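Local coordinates for protein phosphotriesterase, putative (Deinococcus radiodurans, PDB 4J35) that probably hydrolyses lactones at a two-metal centre and, in this engineered form, is directed toward breaking down organophosphates, at residues A55-I61 and P289-D294. The protein carries 7 engineered substitutions. Sequence-based numbering, arbitrary orientation.
Sequences ALLARGI and PLHISD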
ATOM      1  N   ALA A  55      -1.024 -18.215   7.447  1.00 34.47           N
ATOM      2  CA  ALA A  55       0.390 -18.365   7.184  1.00 30.25           C
ATOM      3  C   ALA A  55       1.183 -17.135   7.673  1.00 37.30           C
ATOM      4  O   ALA A  55       2.330 -17.240   8.114  1.00 37.76           O
ATOM      5  CB  ALA A  55       0.622 -18.586   5.717  1.00 33.75           C
ATOM      6  N   LEU A  56       0.576 -15.970   7.586  1.00 37.66           N
ATOM      7  CA  LEU A  56       1.246 -14.758   8.034  1.00 31.09           C
ATOM      8  C   LEU A  56       1.325 -14.728   9.538  1.00 28.46           C
ATOM      9  O   LEU A  56       2.372 -14.463  10.115  1.00 36.75           O
ATOM     10  CB  LEU A  56       0.506 -13.509   7.501  1.00 35.53           C
ATOM     11  CG  LEU A  56       0.688 -13.257   6.011  1.00 36.09           C
ATOM     12  CD1 LEU A  56      -0.269 -12.131   5.470  1.00 37.44           C
ATOM     13  CD2 LEU A  56       2.135 -12.871   5.733  1.00 37.06           C
ATOM     14  N   LEU A  57       0.212 -15.004  10.198  1.00 35.03           N
ATOM     15  CA  LEU A  57       0.223 -15.074  11.637  1.00 31.71           C
ATOM     16  C   LEU A  57       1.274 -16.089  12.142  1.00 44.26           C
ATOM     17  O   LEU A  57       1.960 -15.852  13.141  1.00 40.83           O
ATOM     18  CB  LEU A  57      -1.161 -15.426  12.158  1.00 42.07           C
ATOM     19  CG  LEU A  57      -2.229 -14.349  12.041  1.00 43.03           C
ATOM     20  CD1 LEU A  57      -3.592 -14.985  12.191  1.00 48.26           C
ATOM     21  CD2 LEU A  57      -2.022 -13.294  13.116  1.00 41.53           C
ATOM     22  N   ALA A  58       1.423 -17.204  11.436  1.00 47.13           N
ATOM     23  CA  ALA A  58       2.452 -18.184  11.788  1.00 46.47           C
ATOM     24  C   ALA A  58       3.842 -17.555  11.737  1.00 44.44           C
ATOM     25  O   ALA A  58       4.761 -17.992  12.420  1.00 45.32           O
ATOM     26  CB  ALA A  58       2.385 -19.407  10.850  1.00 40.29           C
ATOM     27  N   ARG A  59       4.013 -16.511  10.945  1.00 38.88           N
ATOM     28  CA  ARG A  59       5.350 -15.964  10.805  1.00 41.06           C
ATOM     29  C   ARG A  59       5.556 -14.744  11.720  1.00 39.65           C
ATOM     30  O   ARG A  59       6.577 -14.077  11.646  1.00 43.81           O
ATOM     31  CB  ARG A  59       5.619 -15.644   9.343  1.00 45.74           C
ATOM     32  CG  ARG A  59       5.784 -16.910   8.482  1.00 37.91           C
ATOM     33  CD  ARG A  59       5.601 -16.584   7.017  1.00 42.04           C
ATOM     34  NE  ARG A  59       6.029 -17.681   6.156  1.00 48.92           N
ATOM     35  CZ  ARG A  59       5.380 -18.835   6.041  1.00 46.95           C
ATOM     36  NH1 ARG A  59       4.291 -19.069   6.762  1.00 36.17           N
ATOM     37  NH2 ARG A  59       5.854 -19.770   5.225  1.00 38.20           N
ATOM     38  N   GLY A  60       4.594 -14.490  12.597  1.00 42.69           N
ATOM     39  CA  GLY A  60       4.665 -13.364  13.513  1.00 36.00           C
ATOM     40  C   GLY A  60       4.005 -12.087  12.966  1.00 36.60           C
ATOM     41  O   GLY A  60       3.950 -11.085  13.683  1.00 40.71           O
ATOM     42  N   ILE A  61       3.525 -12.109  11.720  1.00 34.74           N
ATOM     43  CA  ILE A  61       2.839 -10.924  11.137  1.00 33.76           C
ATOM     44  C   ILE A  61       1.448 -10.759  11.758  1.00 42.77           C
ATOM     45  O   ILE A  61       0.590 -11.615  11.606  1.00 42.62           O
ATOM     46  CB  ILE A  61       2.677 -10.991   9.616  1.00 35.52           C
ATOM     47  CG1 ILE A  61       4.015 -11.199   8.902  1.00 35.22           C
ATOM     48  CG2 ILE A  61       1.972  -9.679   9.087  1.00 34.40           C
ATOM     49  CD1 ILE A  61       4.989 -10.151   9.152  1.00 45.64           C
ATOM     50  N   PRO A 289       2.881 -13.043  -0.125  1.00 33.12           N
ATOM     51  CA  PRO A 289       3.197 -12.332   1.129  1.00 36.56           C
ATOM     52  C   PRO A 289       4.051 -13.045   2.183  1.00 34.91           C
ATOM     53  O   PRO A 289       4.249 -12.511   3.267  1.00 33.72           O
ATOM     54  CB  PRO A 289       1.817 -12.045   1.710  1.00 35.96           C
ATOM     55  CG  PRO A 289       0.941 -13.099   1.105  1.00 32.52           C
ATOM     56  CD  PRO A 289       1.442 -13.271  -0.281  1.00 35.19           C
ATOM     57  N   LEU A 290       4.551 -14.243   1.896  1.00 32.00           N
ATOM     58  CA  LEU A 290       5.425 -14.927   2.832  1.00 32.32           C
ATOM     59  C   LEU A 290       6.906 -14.749   2.496  1.00 32.50           C
ATOM     60  O   LEU A 290       7.789 -15.235   3.220  1.00 36.19           O
ATOM     61  CB  LEU A 290       5.093 -16.468   2.782  1.00 32.46           C
ATOM     62  CG  LEU A 290       3.597 -16.757   2.808  1.00 32.28           C
ATOM     63  CD1 LEU A 290       3.338 -18.299   2.684  1.00 35.15           C
ATOM     64  CD2 LEU A 290       2.970 -16.277   4.075  1.00 35.07           C
ATOM     65  N   HIS A 291       7.175 -14.152   1.344  1.00 32.55           N
ATOM     66  CA  HIS A 291       8.521 -13.998   0.809  1.00 32.53           C
ATOM     67  C   HIS A 291       9.420 -13.142   1.716  1.00 35.40           C
ATOM     68  O   HIS A 291      10.590 -13.465   1.926  1.00 32.94           O
ATOM     69  CB  HIS A 291       8.399 -13.416  -0.595  1.00 34.68           C
ATOM     70  CG  HIS A 291       9.693 -13.017  -1.234  1.00 39.86           C
ATOM     71  ND1 HIS A 291      10.803 -13.829  -1.258  1.00 41.20           N
ATOM     72  CD2 HIS A 291      10.032 -11.901  -1.914  1.00 40.37           C
ATOM     73  CE1 HIS A 291      11.774 -13.230  -1.920  1.00 38.52           C
ATOM     74  NE2 HIS A 291      11.335 -12.050  -2.321  1.00 39.78           N
ATOM     75  N   ILE A 292       8.867 -12.129   2.371  1.00 42.48           N
ATOM     76  CA  ILE A 292       9.738 -11.217   3.099  1.00 32.63           C
ATOM     77  C   ILE A 292      10.203 -11.960   4.356  1.00 35.86           C
ATOM     78  O   ILE A 292      11.393 -12.064   4.633  1.00 35.42           O
ATOM     79  CB  ILE A 292       9.068  -9.892   3.447  1.00 32.41           C
ATOM     80  CG1 ILE A 292       9.194  -8.984   2.236  1.00 32.38           C
ATOM     81  CG2 ILE A 292       9.734  -9.297   4.676  1.00 41.77           C
ATOM     82  CD1 ILE A 292       8.316  -7.712   2.310  1.00 31.97           C
ATOM     83  N   SER A 293       9.242 -12.560   5.055  1.00 41.57           N
ATOM     84  CA  SER A 293       9.547 -13.406   6.198  1.00 42.30           C
ATOM     85  C   SER A 293      10.519 -14.555   5.888  1.00 37.15           C
ATOM     86  O   SER A 293      11.488 -14.755   6.633  1.00 39.16           O
ATOM     87  CB  SER A 293       8.269 -13.955   6.808  1.00 40.66           C
ATOM     88  OG  SER A 293       7.391 -12.913   7.186  1.00 42.92           O
ATOM     89  N   ASP A 294      10.273 -15.332   4.825  1.00 40.49           N
ATOM     90  CA  ASP A 294      11.060 -16.549   4.593  1.00 42.84           C
ATOM     91  C   ASP A 294      12.409 -16.310   3.917  1.00 48.80           C
ATOM     92  O   ASP A 294      13.349 -17.086   4.141  1.00 41.61           O
ATOM     93  CB  ASP A 294      10.285 -17.584   3.720  1.00 33.62           C
ATOM     94  CG  ASP A 294       9.021 -18.065   4.362  1.00 46.08           C
ATOM     95  OD1 ASP A 294       8.782 -17.729   5.535  1.00 38.00           O
ATOM     96  OD2 ASP A 294       8.272 -18.830   3.700  1.00 41.94           O
TER
HETATM   97  O   HOH W   1       8.184 -12.245   9.575  1.00 39.10           O
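In the TIM-barrel fold of the phosphotriesterase family, the C-terminal end of helix 42-58 is clasped to the first turn of helix 291-303 by a bidentate salt bridge between R59 and D294. R59 presents its guanidinium side-on: NE donates to D294 OD1 over 2.8 Å, and NH2 to D294 OD2 over 3.0 Å. The second bond is the straighter (167° against 147°) and meets the syn lone pair of OD2 in the guanidinium plane, whereas OD1 sits tilted from that plane, with the two planes 34° apart. The chain of R59, extended from CG to NE, runs past S293, with R59 CD 3.8 Å from S293 CB, and L290 CD1 lies over one guanidinium face, offset toward its rim. The third nitrogen, R59 NH1, turns back to A55 O (3.0 Å), from above the carbonyl plane, which, with the grip on D294, helps hold the guanidinium in its rotation. Shortening the R59 side chain to an alanine would probably leave the D294 carboxylate without its charged mate and uncover L290 CB and CD1. Beneath the salt bridge, in an apolar layer, L290 CD2 touches both A55 CB (3.7 Å) and L56 CD2. L56 CD2 rests 3.3 Å from P289 O, and both L56 and P289 touch W267 on strand 266-269, which ties the layer to the barrel wall. P289 lies about 9 Å, side chain to side chain, from the metal ligands H23 and D264. A Schellman motif with G60 at C-prime ends helix 42-58, and L56 O accepts from both R59 N and I61 N, on opposite faces of its plane. Beside this turn, one water links the segments, donating to R59 O and hydrogen-bonded to S293 OG at 2.6 Å.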